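Local coordinates for nitrogen regulatory protein P-II (Thiomonas intermedia, PDB 5D4N) that binds adenine nucleotides, is associated with carboxysomes and regulated by bicarbonate, and probably regulates other proteins in signalling, at residues F23-L28 against Y36-N41; P8-E13 against E73-L78; H54-F57 against D61-I64. All coordinates share one frame; numbering follows the deposited sequence.

Contact 1: residues F23-L28 against Y36-N41. With AMP (adenosine monophosphate), chain F.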
ATOM      1  N   PHE A  23      17.551  -5.086 -10.111  1.00 26.02           N
ATOM      2  CA  PHE A  23      18.452  -4.968  -8.966  1.00 25.74           C
ATOM      3  C   PHE A  23      17.664  -5.281  -7.686  1.00 27.01           C
ATOM      4  O   PHE A  23      18.112  -6.068  -6.833  1.00 28.82           O
ATOM      5  CB  PHE A  23      19.005  -3.546  -8.888  1.00 26.66           C
ATOM      6  CG  PHE A  23      19.811  -3.268  -7.648  1.00 27.87           C
ATOM      7  CD1 PHE A  23      19.197  -2.823  -6.482  1.00 30.17           C
ATOM      8  CD2 PHE A  23      21.196  -3.425  -7.646  1.00 32.98           C
ATOM      9  CE1 PHE A  23      19.933  -2.625  -5.316  1.00 31.73           C
ATOM     10  CE2 PHE A  23      21.943  -3.177  -6.481  1.00 36.83           C
ATOM     11  CZ  PHE A  23      21.294  -2.807  -5.313  1.00 33.47           C
ATOM     12  N   ALA A  24      16.500  -4.650  -7.560  1.00 23.31           N
ATOM     13  CA  ALA A  24      15.674  -4.841  -6.364  1.00 22.91           C
ATOM     14  C   ALA A  24      15.140  -6.261  -6.234  1.00 24.50           C
ATOM     15  O   ALA A  24      15.245  -6.848  -5.153  1.00 25.57           O
ATOM     16  CB  ALA A  24      14.535  -3.860  -6.384  1.00 23.00           C
ATOM     17  N   THR A  25      14.545  -6.815  -7.308  1.00 23.89           N
ATOM     18  CA  THR A  25      14.000  -8.208  -7.259  1.00 24.33           C
ATOM     19  C   THR A  25      15.111  -9.234  -7.028  1.00 28.16           C
ATOM     20  O   THR A  25      14.913 -10.210  -6.295  1.00 28.16           O
ATOM     21  CB  THR A  25      13.096  -8.516  -8.439  1.00 30.62           C
ATOM     22  OG1 THR A  25      13.885  -8.507  -9.647  1.00 31.45           O
ATOM     23  CG2 THR A  25      11.883  -7.552  -8.506  1.00 27.68           C
ATOM     24  N   ASP A  26      16.324  -8.967  -7.569  1.00 25.60           N
ATOM     25  CA  ASP A  26      17.464  -9.844  -7.311  1.00 26.28           C
ATOM     26  C   ASP A  26      17.840  -9.835  -5.820  1.00 29.25           C
ATOM     27  O   ASP A  26      18.138 -10.899  -5.284  1.00 30.68           O
ATOM     28  CB  ASP A  26      18.680  -9.442  -8.132  1.00 28.22           C
ATOM     29  CG  ASP A  26      18.657  -9.853  -9.588  1.00 32.40           C
ATOM     30  OD1 ASP A  26      17.750 -10.645  -9.981  1.00 31.47           O
ATOM     31  OD2 ASP A  26      19.538  -9.398 -10.332  1.00 34.81           O
ATOM     32  N   LEU A  27      17.814  -8.654  -5.154  1.00 27.56           N
ATOM     33  CA  LEU A  27      18.071  -8.604  -3.702  1.00 28.20           C
ATOM     34  C   LEU A  27      17.027  -9.411  -2.954  1.00 30.86           C
ATOM     35  O   LEU A  27      17.352 -10.137  -2.004  1.00 29.71           O
ATOM     36  CB  LEU A  27      18.029  -7.166  -3.170  1.00 28.48           C
ATOM     37  CG  LEU A  27      19.280  -6.322  -3.409  1.00 33.90           C
ATOM     38  CD1 LEU A  27      19.111  -4.963  -2.749  1.00 33.32           C
ATOM     39  CD2 LEU A  27      20.541  -7.023  -2.920  1.00 38.11           C
ATOM     40  N   LEU A  28      15.760  -9.266  -3.350  1.00 27.70           N
ATOM     41  CA  LEU A  28      14.693 -10.018  -2.674  1.00 27.56           C
ATOM     42  C   LEU A  28      14.879 -11.512  -2.872  1.00 31.86           C
ATOM     43  O   LEU A  28      14.829 -12.247  -1.900  1.00 30.41           O
ATOM     44  CB  LEU A  28      13.303  -9.584  -3.152  1.00 26.69           C
ATOM     45  CG  LEU A  28      12.942  -8.111  -2.922  1.00 29.52           C
ATOM     46  CD1 LEU A  28      11.656  -7.779  -3.635  1.00 28.39           C
ATOM     47  CD2 LEU A  28      12.827  -7.788  -1.442  1.00 28.79           C
ATOM     48  N   TYR A  36       6.575 -11.364  -4.257  1.00 23.90           N
ATOM     49  CA  TYR A  36       6.476  -9.920  -4.245  1.00 22.29           C
ATOM     50  C   TYR A  36       5.439  -9.500  -5.255  1.00 23.26           C
ATOM     51  O   TYR A  36       5.106 -10.267  -6.156  1.00 23.23           O
ATOM     52  CB  TYR A  36       7.844  -9.220  -4.494  1.00 23.15           C
ATOM     53  CG  TYR A  36       8.553  -9.651  -5.757  1.00 23.96           C
ATOM     54  CD1 TYR A  36       8.134  -9.201  -7.005  1.00 25.75           C
ATOM     55  CD2 TYR A  36       9.656 -10.496  -5.702  1.00 25.25           C
ATOM     56  CE1 TYR A  36       8.810  -9.578  -8.172  1.00 27.55           C
ATOM     57  CE2 TYR A  36      10.345 -10.872  -6.855  1.00 25.29           C
ATOM     58  CZ  TYR A  36       9.903 -10.426  -8.088  1.00 29.04           C
ATOM     59  OH  TYR A  36      10.574 -10.787  -9.230  1.00 30.46           O
ATOM     60  N   THR A  37       4.881  -8.294  -5.059  1.00 20.16           N
ATOM     61  CA  THR A  37       3.887  -7.740  -5.969  1.00 18.75           C
ATOM     62  C   THR A  37       4.369  -6.379  -6.435  1.00 22.90           C
ATOM     63  O   THR A  37       4.868  -5.627  -5.618  1.00 23.82           O
ATOM     64  CB  THR A  37       2.547  -7.620  -5.219  1.00 21.85           C
ATOM     65  OG1 THR A  37       2.117  -8.944  -4.853  1.00 20.32           O
ATOM     66  CG2 THR A  37       1.462  -6.965  -6.086  1.00 22.00           C
ATOM     67  N   ILE A  38       4.234  -6.075  -7.719  1.00 20.53           N
ATOM     68  CA  ILE A  38       4.749  -4.809  -8.257  1.00 20.98           C
ATOM     69  C   ILE A  38       3.610  -3.969  -8.782  1.00 22.97           C
ATOM     70  O   ILE A  38       2.801  -4.435  -9.598  1.00 23.09           O
ATOM     71  CB  ILE A  38       5.816  -5.068  -9.340  1.00 25.31           C
ATOM     72  CG1 ILE A  38       6.954  -5.991  -8.802  1.00 25.94           C
ATOM     73  CG2 ILE A  38       6.386  -3.709  -9.828  1.00 27.76           C
ATOM     74  CD1 ILE A  38       8.062  -6.291  -9.755  1.00 30.75           C
ATOM     75  N   VAL A  39       3.513  -2.739  -8.251  1.00 21.41           N
ATOM     76  CA  VAL A  39       2.523  -1.745  -8.676  1.00 20.75           C
ATOM     77  C   VAL A  39       3.303  -0.868  -9.655  1.00 24.79           C
ATOM     78  O   VAL A  39       4.288  -0.230  -9.284  1.00 23.58           O
ATOM     79  CB  VAL A  39       1.993  -0.917  -7.485  1.00 22.89           C
ATOM     80  CG1 VAL A  39       0.885   0.026  -7.951  1.00 25.50           C
ATOM     81  CG2 VAL A  39       1.490  -1.832  -6.347  1.00 21.11           C
ATOM     82  N   GLY A  40       2.856  -0.832 -10.899  1.00 26.17           N
ATOM     83  CA  GLY A  40       3.608  -0.099 -11.903  1.00 27.44           C
ATOM     84  C   GLY A  40       3.046   1.259 -12.229  1.00 29.46           C
ATOM     85  O   GLY A  40       1.987   1.644 -11.719  1.00 29.18           O
ATOM     86  N   ASN A  41       3.780   1.986 -13.131  1.00 28.54           N
ATOM     87  CA  ASN A  41       3.395   3.281 -13.693  1.00 29.96           C
ATOM     88  C   ASN A  41       2.964   4.286 -12.609  1.00 32.81           C
ATOM     89  O   ASN A  41       1.887   4.868 -12.656  1.00 32.86           O
ATOM     90  CB  ASN A  41       2.293   3.086 -14.767  1.00 36.03           C
ATOM     91  CG  ASN A  41       2.049   4.303 -15.637  1.00 64.92           C
ATOM     92  OD1 ASN A  41       2.964   4.840 -16.274  1.00 66.65           O
ATOM     93  ND2 ASN A  41       0.803   4.766 -15.682  1.00 51.79           N
TER
HETATM   94  P   AMP F 201       1.204 -17.399  -4.728  1.00 29.43           P
HETATM   95  O1P AMP F 201       2.478 -17.853  -4.028  1.00 30.67           O
HETATM   96  O2P AMP F 201       1.065 -18.140  -6.045  1.00 32.42           O
HETATM   97  O3P AMP F 201      -0.015 -17.449  -3.874  1.00 27.33           O
HETATM   98  O5' AMP F 201       1.462 -15.873  -5.177  1.00 28.23           O
HETATM   99  C5' AMP F 201       0.451 -15.180  -5.944  1.00 27.12           C
HETATM  100  C4' AMP F 201       0.757 -13.704  -5.917  1.00 22.88           C
HETATM  101  O4' AMP F 201       0.650 -13.210  -4.572  1.00 22.35           O
HETATM  102  C3' AMP F 201       2.181 -13.346  -6.331  1.00 22.89           C
HETATM  103  O3' AMP F 201       2.347 -13.357  -7.742  1.00 25.63           O
HETATM  104  C2' AMP F 201       2.320 -11.949  -5.712  1.00 20.52           C
HETATM  105  O2' AMP F 201       1.641 -11.007  -6.534  1.00 21.73           O
HETATM  106  C1' AMP F 201       1.570 -12.143  -4.376  1.00 22.07           C
HETATM  107  N9  AMP F 201       2.465 -12.525  -3.288  1.00 21.49           N
HETATM  108  C8  AMP F 201       2.816 -13.793  -2.891  1.00 22.18           C
HETATM  109  N7  AMP F 201       3.705 -13.824  -1.927  1.00 22.01           N
HETATM  110  C5  AMP F 201       3.976 -12.483  -1.693  1.00 20.39           C
HETATM  111  C6  AMP F 201       4.848 -11.835  -0.796  1.00 21.58           C
HETATM  112  N6  AMP F 201       5.650 -12.494   0.061  1.00 21.79           N
HETATM  113  N1  AMP F 201       4.852 -10.479  -0.797  1.00 20.90           N
HETATM  114  C2  AMP F 201       4.054  -9.823  -1.651  1.00 21.17           C
HETATM  115  N3  AMP F 201       3.218 -10.328  -2.569  1.00 20.32           N
HETATM  116  C4  AMP F 201       3.212 -11.673  -2.520  1.00 18.68           C
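One wall of the AMP site is the start of strand 36-46, where Tyr-36 packs against Thr-25 and Leu-28 of helix 21-31. The Thr-25 methyl lies over one face of the phenol ring as a CH-pi contact, CG2 standing 4.0 Å from the centroid of the Tyr-36 ring and 30° off its normal. At the far end of the ring, Tyr-36 OH approaches Thr-25 CB at 3.5 Å. Leu-28 meets the same ring obliquely near its root, with Leu-28 CD1 4.0 Å from Tyr-36 CD2. The tyrosine reaches both because its CG sits between the backbone N and the carbonyl carbon (chi1 55°), which turns the ring toward the helix. The geometry illustrates the first beta-alpha-beta unit of the ferredoxin-like PII fold: the axes of segments 23-28 and 36-40 run nearly antiparallel, at 164°, and approach to 11.1 Å. With an alanine here, the Thr-25 methyl would probably lose the ring face it rests on and Leu-28 CD1 its neighbour, leaving a gap between helix and strand. One residue on, Thr-37 serves the nucleotide from the side of the strand remote from the helix. Its hydroxyl works twice, OG1 donating to AMP N3 at 2.9 Å while accepting from AMP O2' at 2.7 Å. Ala-69 N and Lys-105 NZ, with Ser-47 N and Gly-91 N of the second subunit, are also hydrogen-bonded to AMP.

Contact 2: residues P8-E13 against E73-L78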
ATOM      1  N   PRO A   8       2.555 -12.626  13.049  1.00 25.35           N
ATOM      2  CA  PRO A   8       3.180 -11.359  12.625  1.00 24.83           C
ATOM      3  C   PRO A   8       4.186 -11.534  11.501  1.00 28.03           C
ATOM      4  O   PRO A   8       4.910 -12.544  11.405  1.00 27.15           O
ATOM      5  CB  PRO A   8       3.873 -10.873  13.895  1.00 28.00           C
ATOM      6  CG  PRO A   8       4.187 -12.130  14.640  1.00 33.28           C
ATOM      7  CD  PRO A   8       3.064 -13.078  14.366  1.00 29.30           C
ATOM      8  N   LEU A   9       4.257 -10.525  10.643  1.00 25.81           N
ATOM      9  CA  LEU A   9       5.246 -10.517   9.566  1.00 26.45           C
ATOM     10  C   LEU A   9       5.539  -9.049   9.281  1.00 26.20           C
ATOM     11  O   LEU A   9       4.870  -8.179   9.837  1.00 24.30           O
ATOM     12  CB  LEU A   9       4.677 -11.171   8.294  1.00 27.47           C
ATOM     13  CG  LEU A   9       5.597 -12.064   7.456  1.00 32.29           C
ATOM     14  CD1 LEU A   9       5.911 -13.409   8.094  1.00 33.38           C
ATOM     15  CD2 LEU A   9       5.005 -12.283   6.080  1.00 30.84           C
ATOM     16  N   LYS A  10       6.509  -8.773   8.414  1.00 24.02           N
ATOM     17  CA  LYS A  10       6.790  -7.387   8.015  1.00 24.31           C
ATOM     18  C   LYS A  10       6.403  -7.247   6.552  1.00 26.24           C
ATOM     19  O   LYS A  10       6.351  -8.258   5.829  1.00 25.73           O
ATOM     20  CB  LYS A  10       8.288  -7.094   8.198  1.00 26.30           C
ATOM     21  CG  LYS A  10       8.762  -7.193   9.671  1.00 25.81           C
ATOM     22  CD  LYS A  10       8.256  -6.040  10.530  1.00 30.00           C
ATOM     23  CE  LYS A  10       8.711  -6.257  11.968  1.00 33.79           C
ATOM     24  NZ  LYS A  10       8.398  -5.113  12.841  1.00 33.53           N
ATOM     25  N   LYS A  11       6.067  -6.031   6.110  1.00 22.45           N
ATOM     26  CA  LYS A  11       5.759  -5.820   4.699  1.00 20.76           C
ATOM     27  C   LYS A  11       6.522  -4.598   4.254  1.00 24.08           C
ATOM     28  O   LYS A  11       6.367  -3.513   4.829  1.00 22.93           O
ATOM     29  CB  LYS A  11       4.267  -5.610   4.459  1.00 21.61           C
ATOM     30  CG  LYS A  11       3.872  -5.733   2.969  1.00 23.37           C
ATOM     31  CD  LYS A  11       2.545  -5.049   2.672  1.00 24.29           C
ATOM     32  CE  LYS A  11       2.642  -3.547   2.630  1.00 24.95           C
ATOM     33  NZ  LYS A  11       1.302  -2.958   2.276  1.00 28.93           N
ATOM     34  N   LEU A  12       7.368  -4.786   3.252  1.00 20.70           N
ATOM     35  CA  LEU A  12       8.102  -3.646   2.695  1.00 19.15           C
ATOM     36  C   LEU A  12       7.345  -3.068   1.526  1.00 20.74           C
ATOM     37  O   LEU A  12       6.762  -3.798   0.727  1.00 20.55           O
ATOM     38  CB  LEU A  12       9.469  -4.111   2.157  1.00 19.97           C
ATOM     39  CG  LEU A  12      10.396  -4.838   3.146  1.00 26.37           C
ATOM     40  CD1 LEU A  12      11.748  -5.120   2.487  1.00 27.91           C
ATOM     41  CD2 LEU A  12      10.580  -4.058   4.396  1.00 29.52           C
ATOM     42  N   GLU A  13       7.404  -1.741   1.395  1.00 18.04           N
ATOM     43  CA  GLU A  13       6.965  -1.048   0.181  1.00 17.72           C
ATOM     44  C   GLU A  13       8.248  -0.369  -0.315  1.00 20.82           C
ATOM     45  O   GLU A  13       8.820   0.451   0.413  1.00 20.76           O
ATOM     46  CB  GLU A  13       5.901   0.025   0.453  1.00 18.55           C
ATOM     47  CG  GLU A  13       4.571  -0.655   0.756  1.00 21.24           C
ATOM     48  CD  GLU A  13       3.416   0.285   1.057  1.00 27.94           C
ATOM     49  OE1 GLU A  13       3.649   1.496   1.261  1.00 24.57           O
ATOM     50  OE2 GLU A  13       2.270  -0.212   1.124  1.00 28.16           O
ATOM     51  N   GLU A  73      13.245 -11.397  10.313  1.00 31.63           N
ATOM     52  CA  GLU A  73      14.680 -11.689  10.191  1.00 32.84           C
ATOM     53  C   GLU A  73      15.307 -11.283   8.844  1.00 34.93           C
ATOM     54  O   GLU A  73      16.531 -11.140   8.758  1.00 36.80           O
ATOM     55  CB  GLU A  73      15.004 -13.146  10.562  1.00 34.66           C
ATOM     56  CG  GLU A  73      14.251 -14.206   9.770  1.00 41.03           C
ATOM     57  CD  GLU A  73      12.927 -14.688  10.335  1.00 63.68           C
ATOM     58  OE1 GLU A  73      12.195 -13.877  10.956  1.00 39.72           O
ATOM     59  OE2 GLU A  73      12.567 -15.851  10.035  1.00 63.21           O
ATOM     60  N   LEU A  74      14.481 -11.095   7.799  1.00 31.38           N
ATOM     61  CA  LEU A  74      15.014 -10.692   6.497  1.00 31.86           C
ATOM     62  C   LEU A  74      15.100  -9.183   6.335  1.00 33.70           C
ATOM     63  O   LEU A  74      15.777  -8.715   5.415  1.00 34.24           O
ATOM     64  CB  LEU A  74      14.195 -11.303   5.348  1.00 32.43           C
ATOM     65  CG  LEU A  74      14.172 -12.823   5.159  1.00 38.54           C
ATOM     66  CD1 LEU A  74      13.562 -13.169   3.805  1.00 38.95           C
ATOM     67  CD2 LEU A  74      15.563 -13.481   5.356  1.00 42.73           C
ATOM     68  N   VAL A  75      14.442  -8.410   7.227  1.00 29.62           N
ATOM     69  CA  VAL A  75      14.410  -6.954   7.126  1.00 28.86           C
ATOM     70  C   VAL A  75      15.814  -6.314   7.148  1.00 33.42           C
ATOM     71  O   VAL A  75      16.151  -5.600   6.204  1.00 33.29           O
ATOM     72  CB  VAL A  75      13.375  -6.273   8.061  1.00 31.59           C
ATOM     73  CG1 VAL A  75      13.448  -4.770   7.969  1.00 30.89           C
ATOM     74  CG2 VAL A  75      11.964  -6.751   7.748  1.00 28.88           C
ATOM     75  N   GLY A  76      16.606  -6.603   8.193  1.00 34.48           N
ATOM     76  CA  GLY A  76      17.967  -6.091   8.349  1.00 35.14           C
ATOM     77  C   GLY A  76      18.845  -6.368   7.143  1.00 38.65           C
ATOM     78  O   GLY A  76      19.332  -5.420   6.517  1.00 39.31           O
ATOM     79  N   PRO A  77      18.980  -7.655   6.722  1.00 38.26           N
ATOM     80  CA  PRO A  77      19.809  -7.964   5.535  1.00 38.42           C
ATOM     81  C   PRO A  77      19.342  -7.270   4.252  1.00 37.18           C
ATOM     82  O   PRO A  77      20.177  -6.790   3.463  1.00 37.39           O
ATOM     83  CB  PRO A  77      19.718  -9.488   5.433  1.00 41.13           C
ATOM     84  CG  PRO A  77      19.445  -9.948   6.854  1.00 46.90           C
ATOM     85  CD  PRO A  77      18.499  -8.898   7.372  1.00 41.56           C
ATOM     86  N   LEU A  78      18.006  -7.138   4.082  1.00 31.85           N
ATOM     87  CA  LEU A  78      17.439  -6.468   2.925  1.00 29.72           C
ATOM     88  C   LEU A  78      17.769  -4.996   2.926  1.00 32.80           C
ATOM     89  O   LEU A  78      18.224  -4.483   1.905  1.00 33.09           O
ATOM     90  CB  LEU A  78      15.910  -6.668   2.827  1.00 28.69           C
ATOM     91  CG  LEU A  78      15.504  -8.018   2.229  1.00 33.24           C
ATOM     92  CD1 LEU A  78      14.022  -8.242   2.351  1.00 32.23           C
ATOM     93  CD2 LEU A  78      15.989  -8.170   0.799  1.00 34.73           C
TER
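Lys-11 NZ is gripped by three groups: Glu-13 OE2 of its own strand at 3.1 Å, and Glu-13 OE1 and His-96 NE2 of the second subunit. The bond to Glu-13 OE2 arrives on the anti side of the carboxylate and 29° out of its plane. Because Glu-13 OE1 in turn meets Lys-11 NZ of the third subunit, the salt bridges link neighbouring subunits of the trimer, and the opposite charges would probably favour the ionised forms of both residues. Lys-10 and Leu-12, on the other face of strand 7-17, illustrate how the same strand serves an apolar layer. The first carbons of Lys-10 cross Val-75 at about a right angle, with Lys-10 CB 3.7 Å and Lys-10 CG 3.8 Å from Val-75 CG2. A bend at the second torsion (chi2 -72°) then turns the otherwise extended lysine chain off the helix, and its ammonium group forms a salt bridge with Asp-97. Leu-12 meets Leu-78 by a single pair of branches, the two CD1 methyls of Leu-12 and Leu-78 lying 3.9 Å apart. This is helix-on-sheet packing of the alpha/beta sandwich built by the ferredoxin-like fold. Strand 7-17 is hydrogen-bonded through its backbone to strand 63-70 at Lys-10 and Leu-12 and to strand 92-100 at Leu-9 and Lys-11, while helix 72-88, kinked at Pro-77, packs on the sheet, Val-75 touching Val-70 of strand 63-70 and Leu-78 touching Leu-28 and Ala-31 of helix 21-31.

Contact 3: residues H54-F57 against D61-I64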
ATOM      1  N   HIS A  54       3.132   8.441 -16.607  1.00 29.65           N
ATOM      2  CA  HIS A  54       2.448   8.531 -17.888  1.00 31.07           C
ATOM      3  C   HIS A  54       3.254   9.289 -18.954  1.00 32.39           C
ATOM      4  O   HIS A  54       2.980   9.109 -20.139  1.00 33.88           O
ATOM      5  CB  HIS A  54       1.031   9.094 -17.707  1.00 33.79           C
ATOM      6  CG  HIS A  54       1.006  10.561 -17.413  1.00 38.93           C
ATOM      7  ND1 HIS A  54       1.455  11.062 -16.204  1.00 40.15           N
ATOM      8  CD2 HIS A  54       0.578  11.590 -18.183  1.00 42.45           C
ATOM      9  CE1 HIS A  54       1.284  12.374 -16.271  1.00 40.29           C
ATOM     10  NE2 HIS A  54       0.775  12.741 -17.450  1.00 42.18           N
ATOM     11  N   LEU A  55       4.275  10.094 -18.533  1.00 27.48           N
ATOM     12  CA  LEU A  55       5.120  10.865 -19.457  1.00 27.54           C
ATOM     13  C   LEU A  55       6.289  10.091 -20.059  1.00 25.74           C
ATOM     14  O   LEU A  55       6.948  10.635 -20.963  1.00 27.07           O
ATOM     15  CB  LEU A  55       5.652  12.185 -18.816  1.00 28.23           C
ATOM     16  CG  LEU A  55       4.607  13.187 -18.267  1.00 31.67           C
ATOM     17  CD1 LEU A  55       5.270  14.471 -17.795  1.00 32.44           C
ATOM     18  CD2 LEU A  55       3.558  13.527 -19.320  1.00 34.63           C
ATOM     19  N   MET A  56       6.587   8.889 -19.500  1.00 26.61           N
ATOM     20  CA  MET A  56       7.736   8.087 -19.935  1.00 25.70           C
ATOM     21  C   MET A  56       7.517   7.421 -21.272  1.00 29.10           C
ATOM     22  O   MET A  56       6.453   6.845 -21.498  1.00 29.77           O
ATOM     23  CB  MET A  56       8.082   7.048 -18.867  1.00 26.23           C
ATOM     24  CG  MET A  56       8.215   7.654 -17.469  1.00 27.55           C
ATOM     25  SD  MET A  56       9.419   9.011 -17.348  1.00 31.16           S
ATOM     26  CE  MET A  56      10.928   8.101 -17.461  1.00 29.05           C
ATOM     27  N   PHE A  57       8.525   7.475 -22.148  1.00 25.18           N
ATOM     28  CA  PHE A  57       8.450   6.832 -23.481  1.00 26.48           C
ATOM     29  C   PHE A  57       8.514   5.308 -23.364  1.00 32.71           C
ATOM     30  O   PHE A  57       7.881   4.607 -24.149  1.00 36.24           O
ATOM     31  CB  PHE A  57       9.460   7.412 -24.456  1.00 28.68           C
ATOM     32  CG  PHE A  57       9.029   8.788 -24.923  1.00 30.43           C
ATOM     33  CD1 PHE A  57       9.253   9.911 -24.130  1.00 31.91           C
ATOM     34  CD2 PHE A  57       8.274   8.939 -26.078  1.00 32.28           C
ATOM     35  CE1 PHE A  57       8.818  11.168 -24.529  1.00 31.16           C
ATOM     36  CE2 PHE A  57       7.831  10.205 -26.482  1.00 36.07           C
ATOM     37  CZ  PHE A  57       8.104  11.312 -25.698  1.00 31.97           C
ATOM     38  N   ASP A  61      10.502   2.404 -17.538  1.00 26.89           N
ATOM     39  CA  ASP A  61      11.255   3.436 -16.815  1.00 25.77           C
ATOM     40  C   ASP A  61      10.455   4.117 -15.715  1.00 26.81           C
ATOM     41  O   ASP A  61      11.046   4.804 -14.892  1.00 25.80           O
ATOM     42  CB  ASP A  61      11.791   4.495 -17.758  1.00 26.93           C
ATOM     43  CG  ASP A  61      12.887   4.059 -18.705  1.00 33.92           C
ATOM     44  OD1 ASP A  61      13.451   2.949 -18.499  1.00 35.03           O
ATOM     45  OD2 ASP A  61      13.151   4.792 -19.672  1.00 34.06           O
ATOM     46  N   ALA A  62       9.121   4.023 -15.741  1.00 25.78           N
ATOM     47  CA  ALA A  62       8.309   4.704 -14.738  1.00 26.10           C
ATOM     48  C   ALA A  62       8.576   4.170 -13.319  1.00 26.97           C
ATOM     49  O   ALA A  62       9.062   3.028 -13.167  1.00 24.26           O
ATOM     50  CB  ALA A  62       6.822   4.568 -15.082  1.00 27.96           C
ATOM     51  N   LEU A  63       8.290   4.999 -12.298  1.00 23.98           N
ATOM     52  CA  LEU A  63       8.418   4.563 -10.903  1.00 22.71           C
ATOM     53  C   LEU A  63       7.561   3.345 -10.678  1.00 24.26           C
ATOM     54  O   LEU A  63       6.485   3.211 -11.268  1.00 23.14           O
ATOM     55  CB  LEU A  63       7.947   5.619  -9.879  1.00 23.81           C
ATOM     56  CG  LEU A  63       8.819   6.818  -9.594  1.00 28.83           C
ATOM     57  CD1 LEU A  63       8.081   7.746  -8.637  1.00 28.01           C
ATOM     58  CD2 LEU A  63      10.155   6.429  -8.972  1.00 28.14           C
ATOM     59  N   ILE A  64       8.036   2.454  -9.816  1.00 20.52           N
ATOM     60  CA  ILE A  64       7.270   1.275  -9.427  1.00 20.91           C
ATOM     61  C   ILE A  64       7.306   1.152  -7.912  1.00 22.14           C
ATOM     62  O   ILE A  64       8.170   1.747  -7.250  1.00 21.58           O
ATOM     63  CB  ILE A  64       7.819  -0.041 -10.081  1.00 23.26           C
ATOM     64  CG1 ILE A  64       9.291  -0.325  -9.615  1.00 23.02           C
ATOM     65  CG2 ILE A  64       7.695  -0.014 -11.590  1.00 25.21           C
ATOM     66  CD1 ILE A  64       9.835  -1.680 -10.032  1.00 24.52           C
TER
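Met-56 folds its side chain against Asp-61 CB and the CA and CB of Ala-62, a small example of how a flexible thioether can follow the contour of a turning chain. CG is set beside the backbone N, anti to the carbonyl carbon (chi1 -50°), and two further bends of like sign (chi2 -56°, chi3 -73°) curl the chain instead of extending it. The curl lets both ends of the methionine touch. Near its root, Met-56 CG rests 4.0 Å from Ala-62 CA, with the Ala-62 CB methyl only slightly farther from Met-56 CG, at 4.1 Å. At its tip, Met-56 CE reaches Asp-61 CB at 3.7 Å. The two side chains cross at about a right angle, and the methyl meets the aspartate methylene, not its carboxylate. These residues lie in the loop that leads from strand 49-52 to strand 63-70, toward the end of the region that corresponds to the T-loop of PII proteins. Ala-62 also packs on Asn-41, and immediately after it Leu-63 joins the sheet by backbone hydrogen bonding to Leu-42 and touches ADP. Met-56 lies at the exposed margin, its thioether curled in toward the loop's return, whereas Ala-62 is buried.

In the fold
All three contacts reach one antiparallel sheet. Contacts 1 and 2, with centres 14 Å apart, meet in the helix layer, where Leu-28 CD2 and Leu-78 CD2 come within 3.9 Å. Contact 1 joins contact 3 within the sheet instead: strands 36-46 and 63-70 are neighbours, and Val-39 O lies 3.6 Å from Ile-64 CB. Contacts 2 and 3 sit on opposite sides of the chain's centre, their centres 27 Å apart, and do not touch. Both nucleotides are reached: Thr-37 in contact 1 hydrogen-bonds AMP, and the Leu-12 side chain of contact 2 lies about 8 Å from it, whereas contact 3 supplies Leu-63 to the ADP pocket.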